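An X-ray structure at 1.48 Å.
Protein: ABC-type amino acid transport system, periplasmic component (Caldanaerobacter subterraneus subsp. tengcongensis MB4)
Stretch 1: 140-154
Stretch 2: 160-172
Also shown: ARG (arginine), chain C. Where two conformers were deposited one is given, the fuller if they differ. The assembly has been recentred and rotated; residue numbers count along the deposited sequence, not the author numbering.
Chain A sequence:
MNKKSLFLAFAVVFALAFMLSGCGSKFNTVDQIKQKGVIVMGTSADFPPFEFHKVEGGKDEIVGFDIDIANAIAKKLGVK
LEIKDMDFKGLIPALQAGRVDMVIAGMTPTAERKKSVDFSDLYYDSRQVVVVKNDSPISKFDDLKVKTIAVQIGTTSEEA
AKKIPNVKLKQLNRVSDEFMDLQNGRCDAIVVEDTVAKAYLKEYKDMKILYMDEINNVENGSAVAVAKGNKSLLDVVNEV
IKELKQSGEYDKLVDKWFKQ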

# COMPACT_ATOMS: atom_id res chain seq x y z
N LYS A 140 22.56 -9.20 -1.95
CA LYS A 140 22.45 -8.26 -3.04
C LYS A 140 21.48 -8.76 -4.10
O LYS A 140 21.05 -9.92 -4.06
N PHE A 141 21.18 -7.88 -5.05
CA PHE A 141 20.17 -8.14 -6.07
C PHE A 141 20.43 -9.42 -6.87
O PHE A 141 19.51 -10.20 -7.12
N ASP A 142 21.69 -9.65 -7.24
CA ASP A 142 22.04 -10.85 -8.00
C ASP A 142 21.68 -12.13 -7.24
O ASP A 142 21.38 -13.15 -7.86
N ASP A 143 21.71 -12.07 -5.91
CA ASP A 143 21.42 -13.24 -5.09
C ASP A 143 19.96 -13.66 -5.12
O ASP A 143 19.62 -14.74 -4.65
N LEU A 144 19.09 -12.82 -5.67
CA LEU A 144 17.67 -13.13 -5.76
C LEU A 144 17.34 -14.13 -6.86
O LEU A 144 16.24 -14.69 -6.88
N LYS A 145 18.28 -14.34 -7.78
CA LYS A 145 18.05 -15.30 -8.86
C LYS A 145 17.67 -16.67 -8.33
O LYS A 145 18.27 -17.16 -7.37
N VAL A 146 16.68 -17.29 -8.97
CA VAL A 146 16.22 -18.65 -8.64
C VAL A 146 15.59 -18.79 -7.25
O VAL A 146 15.31 -19.91 -6.79
N LYS A 147 15.36 -17.67 -6.57
CA LYS A 147 14.81 -17.71 -5.22
C LYS A 147 13.29 -17.66 -5.19
O LYS A 147 12.65 -17.24 -6.16
N THR A 148 12.71 -18.08 -4.07
CA THR A 148 11.27 -18.01 -3.86
C THR A 148 10.98 -16.68 -3.20
O THR A 148 11.46 -16.39 -2.10
N ILE A 149 10.22 -15.84 -3.90
CA ILE A 149 9.98 -14.47 -3.46
C ILE A 149 8.49 -14.24 -3.23
O ILE A 149 7.68 -14.41 -4.15
N ALA A 150 8.12 -13.88 -2.00
CA ALA A 150 6.72 -13.62 -1.67
C ALA A 150 6.35 -12.19 -2.07
O ALA A 150 7.09 -11.24 -1.78
N VAL A 151 5.21 -12.06 -2.75
CA VAL A 151 4.70 -10.76 -3.20
C VAL A 151 3.19 -10.73 -3.12
O VAL A 151 2.53 -11.78 -3.15
N GLN A 152 2.64 -9.52 -3.07
CA GLN A 152 1.20 -9.34 -3.04
C GLN A 152 0.64 -9.30 -4.46
O GLN A 152 1.13 -8.55 -5.32
N ILE A 153 -0.37 -10.12 -4.70
CA ILE A 153 -1.01 -10.17 -6.01
C ILE A 153 -1.54 -8.81 -6.44
O ILE A 153 -2.22 -8.13 -5.67
N GLY A 154 -1.19 -8.40 -7.65
CA GLY A 154 -1.77 -7.21 -8.25
C GLY A 154 -0.99 -5.95 -7.97
O GLY A 154 -1.45 -4.85 -8.26
N ALA A 160 7.86 -5.93 -9.78
CA ALA A 160 9.30 -5.86 -9.58
C ALA A 160 9.91 -7.25 -9.46
O ALA A 160 10.94 -7.56 -10.09
N ALA A 161 9.27 -8.12 -8.68
CA ALA A 161 9.79 -9.46 -8.46
C ALA A 161 9.78 -10.31 -9.72
O ALA A 161 10.66 -11.16 -9.91
N LYS A 162 8.81 -10.07 -10.61
CA LYS A 162 8.68 -10.86 -11.84
C LYS A 162 9.88 -10.69 -12.76
O LYS A 162 10.10 -11.53 -13.64
N LYS A 163 10.65 -9.63 -12.57
CA LYS A 163 11.80 -9.35 -13.41
C LYS A 163 13.07 -10.08 -12.96
O LYS A 163 14.07 -10.10 -13.68
N ILE A 164 13.01 -10.69 -11.78
CA ILE A 164 14.16 -11.42 -11.25
C ILE A 164 14.34 -12.71 -12.05
O ILE A 164 13.40 -13.48 -12.22
N PRO A 165 15.56 -12.94 -12.57
CA PRO A 165 15.79 -14.15 -13.38
C PRO A 165 15.45 -15.44 -12.64
O PRO A 165 15.88 -15.64 -11.50
N ASN A 166 14.67 -16.30 -13.29
CA ASN A 166 14.28 -17.60 -12.74
C ASN A 166 13.60 -17.54 -11.38
O ASN A 166 13.65 -18.48 -10.59
N VAL A 167 12.95 -16.41 -11.12
CA VAL A 167 12.24 -16.23 -9.85
C VAL A 167 11.13 -17.27 -9.68
O VAL A 167 10.47 -17.69 -10.64
N LYS A 168 10.97 -17.74 -8.45
CA LYS A 168 9.83 -18.56 -8.09
C LYS A 168 8.89 -17.67 -7.28
O LYS A 168 9.08 -17.48 -6.08
N LEU A 169 7.90 -17.11 -7.96
CA LEU A 169 6.95 -16.22 -7.30
C LEU A 169 6.07 -16.98 -6.33
O LEU A 169 5.53 -18.04 -6.67
N LYS A 170 5.91 -16.45 -5.13
CA LYS A 170 4.89 -16.93 -4.20
C LYS A 170 3.89 -15.80 -4.02
O LYS A 170 4.22 -14.75 -3.44
N GLN A 171 2.68 -15.99 -4.53
CA GLN A 171 1.71 -14.91 -4.65
C GLN A 171 0.67 -14.97 -3.55
O GLN A 171 -0.01 -15.99 -3.37
N LEU A 172 0.54 -13.87 -2.81
CA LEU A 172 -0.37 -13.81 -1.67
C LEU A 172 -1.42 -12.71 -1.83
O LEU A 172 -1.15 -11.65 -2.39

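Stretch 2 opens in a helix that began earlier in the chain, and A161 points toward stretch 1. Its methyl sits against two side chains, CB lying 3.5 Å from V151 CG1 and 4.0 Å from I149 CG2. K162 and K163 stay out of the contact. A type I turn from A161 to I164 then delivers I164, the residue of either stretch most covered by the other. With chi1 m and chi2 t, it reaches three apolar side chains: its CG2 lies 3.8 Å from L144 CB, its CG1 4.4 Å from F141 CE1, and its CD1 4.3 Å from I149 CG1.

P165 also points toward stretch 1, its CG 3.9 Å from K145 CE; that lysine's NZ is held in a very short salt bridge, 2.3 Å, to D142 OD2. N166 offers CB to V146 CG2 at 4.0 Å. V167, chi1 p, closes the apolar patch, with CG2 3.6 Å from I149 CG1.

From K168 the strands run parallel and side chains alternate between faces. K168 (m, then t throughout) extends past V146, its CE 4.2 Å from V146 CG1, while its CB packs 3.8 Å from T148 OG1. L169, on the face of I149 and V151, brings CD2 within 4.1 Å of V151 CG2. K170, chi1 t, lays CB 4.2 Å from T148 CG2 as its end leads away; NZ is bonded elsewhere in the structure. Q171 (m, t) uses its aliphatic part, CB 3.6 Å from I153 CG1. L172 (m, m) joins the face of A150, its CD2 4.2 Å from A150 CB.

Q152 shares that face and extends (t, t) to accept a hydrogen bond at OE1 from bound arginine NH1, 2.9 Å, fitting an amino acid transport component. The rule is economical: backbone hydrogen bonds such as K170 N to I149 O, 2.9 Å, set the register, and no side-chain hydrogen bond crosses between the stretches.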

# COMPACT_ATOMS: atom_id res chain seq x y z
CB LYS A 140 23.82 -7.97 -3.65
CG LYS A 140 24.50 -9.20 -4.23
CD LYS A 140 25.94 -8.87 -4.64
CE LYS A 140 26.62 -10.06 -5.28
NZ LYS A 140 26.69 -11.23 -4.37
CB PHE A 141 20.02 -6.92 -6.98
CG PHE A 141 18.87 -7.02 -7.94
CD1 PHE A 141 17.56 -6.89 -7.50
CD2 PHE A 141 19.10 -7.23 -9.30
CE1 PHE A 141 16.50 -6.98 -8.39
CE2 PHE A 141 18.04 -7.31 -10.19
CZ PHE A 141 16.74 -7.18 -9.73
CB ASP A 142 23.53 -10.82 -8.34
CG ASP A 142 23.89 -11.80 -9.44
OD1 ASP A 142 24.63 -12.76 -9.16
OD2 ASP A 142 23.41 -11.60 -10.58
CB ASP A 143 21.82 -13.00 -3.63
CG ASP A 143 23.28 -12.62 -3.47
OD1 ASP A 143 24.10 -12.86 -4.38
OD2 ASP A 143 23.61 -12.09 -2.39
CB LEU A 144 16.83 -11.87 -5.96
CG LEU A 144 16.91 -10.85 -4.82
CD1 LEU A 144 16.14 -9.60 -5.21
CD2 LEU A 144 16.39 -11.43 -3.51
CB LYS A 145 19.29 -15.43 -9.75
CG LYS A 145 19.63 -14.18 -10.52
CD LYS A 145 20.84 -14.39 -11.40
CE LYS A 145 21.18 -13.11 -12.13
NZ LYS A 145 21.18 -11.97 -11.16
CB VAL A 146 17.35 -19.72 -8.83
CG1 VAL A 146 16.74 -21.10 -9.11
CG2 VAL A 146 18.29 -19.35 -9.98
CB LYS A 147 15.38 -16.56 -4.38
CG LYS A 147 16.89 -16.60 -4.20
CD LYS A 147 17.30 -17.67 -3.20
CE LYS A 147 18.80 -17.64 -2.94
NZ LYS A 147 19.20 -18.59 -1.85
CB THR A 148 10.78 -19.18 -3.00
OG1 THR A 148 11.07 -20.41 -3.68
CG2 THR A 148 9.26 -19.10 -2.76
CB ILE A 149 10.49 -13.47 -4.51
CG1 ILE A 149 11.95 -13.78 -4.87
CG2 ILE A 149 10.31 -12.03 -4.01
CD1 ILE A 149 12.92 -13.62 -3.73
CB ALA A 150 6.44 -13.85 -0.20
CB VAL A 151 5.10 -10.44 -4.66
CG1 VAL A 151 6.61 -10.26 -4.78
CG2 VAL A 151 4.61 -11.52 -5.61
CB GLN A 152 0.82 -8.07 -2.27
CG GLN A 152 -0.67 -7.81 -2.22
CD GLN A 152 -1.03 -6.78 -1.18
OE1 GLN A 152 -0.40 -5.71 -1.08
NE2 GLN A 152 -2.03 -7.09 -0.36
CB ILE A 153 -2.16 -11.16 -6.01
CG1 ILE A 153 -1.63 -12.57 -5.76
CG2 ILE A 153 -2.91 -11.14 -7.34
CD1 ILE A 153 -2.69 -13.51 -5.26
CB ALA A 160 9.61 -5.02 -8.34
CB ALA A 161 9.03 -10.16 -7.34
CB LYS A 162 7.40 -10.50 -12.59
CG LYS A 162 6.16 -11.15 -12.04
CD LYS A 162 4.94 -10.70 -12.84
CE LYS A 162 3.68 -11.44 -12.43
NZ LYS A 162 2.50 -10.96 -13.20
CB LYS A 163 12.04 -7.84 -13.50
CG LYS A 163 10.93 -7.12 -14.23
CD LYS A 163 11.20 -5.63 -14.37
CE LYS A 163 10.96 -4.91 -13.06
NZ LYS A 163 11.22 -3.45 -13.18
CB ILE A 164 13.96 -11.76 -9.77
CG1 ILE A 164 13.90 -10.48 -8.93
CG2 ILE A 164 15.06 -12.69 -9.27
CD1 ILE A 164 13.27 -10.66 -7.56
CB PRO A 165 17.29 -14.08 -13.69
CG PRO A 165 17.61 -12.61 -13.64
CD PRO A 165 16.74 -12.06 -12.53
CB ASN A 166 15.49 -18.55 -12.71
CG ASN A 166 16.06 -18.80 -14.09
OD1 ASN A 166 17.21 -18.46 -14.38
ND2 ASN A 166 15.24 -19.37 -14.96
CB VAL A 167 11.65 -14.80 -9.74
CG1 VAL A 167 10.51 -14.59 -10.73
CG2 VAL A 167 11.17 -14.53 -8.31
CB LYS A 168 10.26 -19.78 -7.29
CG LYS A 168 11.35 -20.59 -7.99
CD LYS A 168 11.78 -21.81 -7.18
CE LYS A 168 12.98 -22.49 -7.82
NZ LYS A 168 13.30 -23.80 -7.18
CB LEU A 169 6.06 -15.51 -8.32
CG LEU A 169 6.56 -14.28 -9.07
CD1 LEU A 169 5.36 -13.57 -9.68
CD2 LEU A 169 7.32 -13.33 -8.16
CB LYS A 170 5.50 -17.34 -2.86
CG LYS A 170 4.51 -18.07 -1.94
CD LYS A 170 5.17 -18.51 -0.65
CE LYS A 170 4.28 -19.47 0.14
NZ LYS A 170 2.97 -18.86 0.53
CB GLN A 171 1.04 -14.99 -6.03
CG GLN A 171 2.02 -14.66 -7.15
CD GLN A 171 1.54 -15.09 -8.52
OE1 GLN A 171 1.48 -16.28 -8.82
NE2 GLN A 171 1.21 -14.11 -9.35
CB LEU A 172 0.43 -13.54 -0.38
CG LEU A 172 1.25 -14.68 0.25
CD1 LEU A 172 0.37 -15.90 0.54
CD2 LEU A 172 2.46 -15.06 -0.60
N ARG C . 2.16 0.48 -3.89
CA ARG C . 1.96 -0.91 -4.37
C ARG C . 0.96 -0.95 -5.51
O ARG C . 0.33 0.06 -5.82
CB ARG C . 1.47 -1.81 -3.22
CG ARG C . 0.23 -1.29 -2.52
CD ARG C . -0.36 -2.33 -1.59
NE ARG C . -1.33 -1.74 -0.69
CZ ARG C . -2.01 -2.41 0.24
NH1 ARG C . -1.83 -3.71 0.40
NH2 ARG C . -2.87 -1.77 1.01
OXT ARG C . 0.76 -1.98 -6.14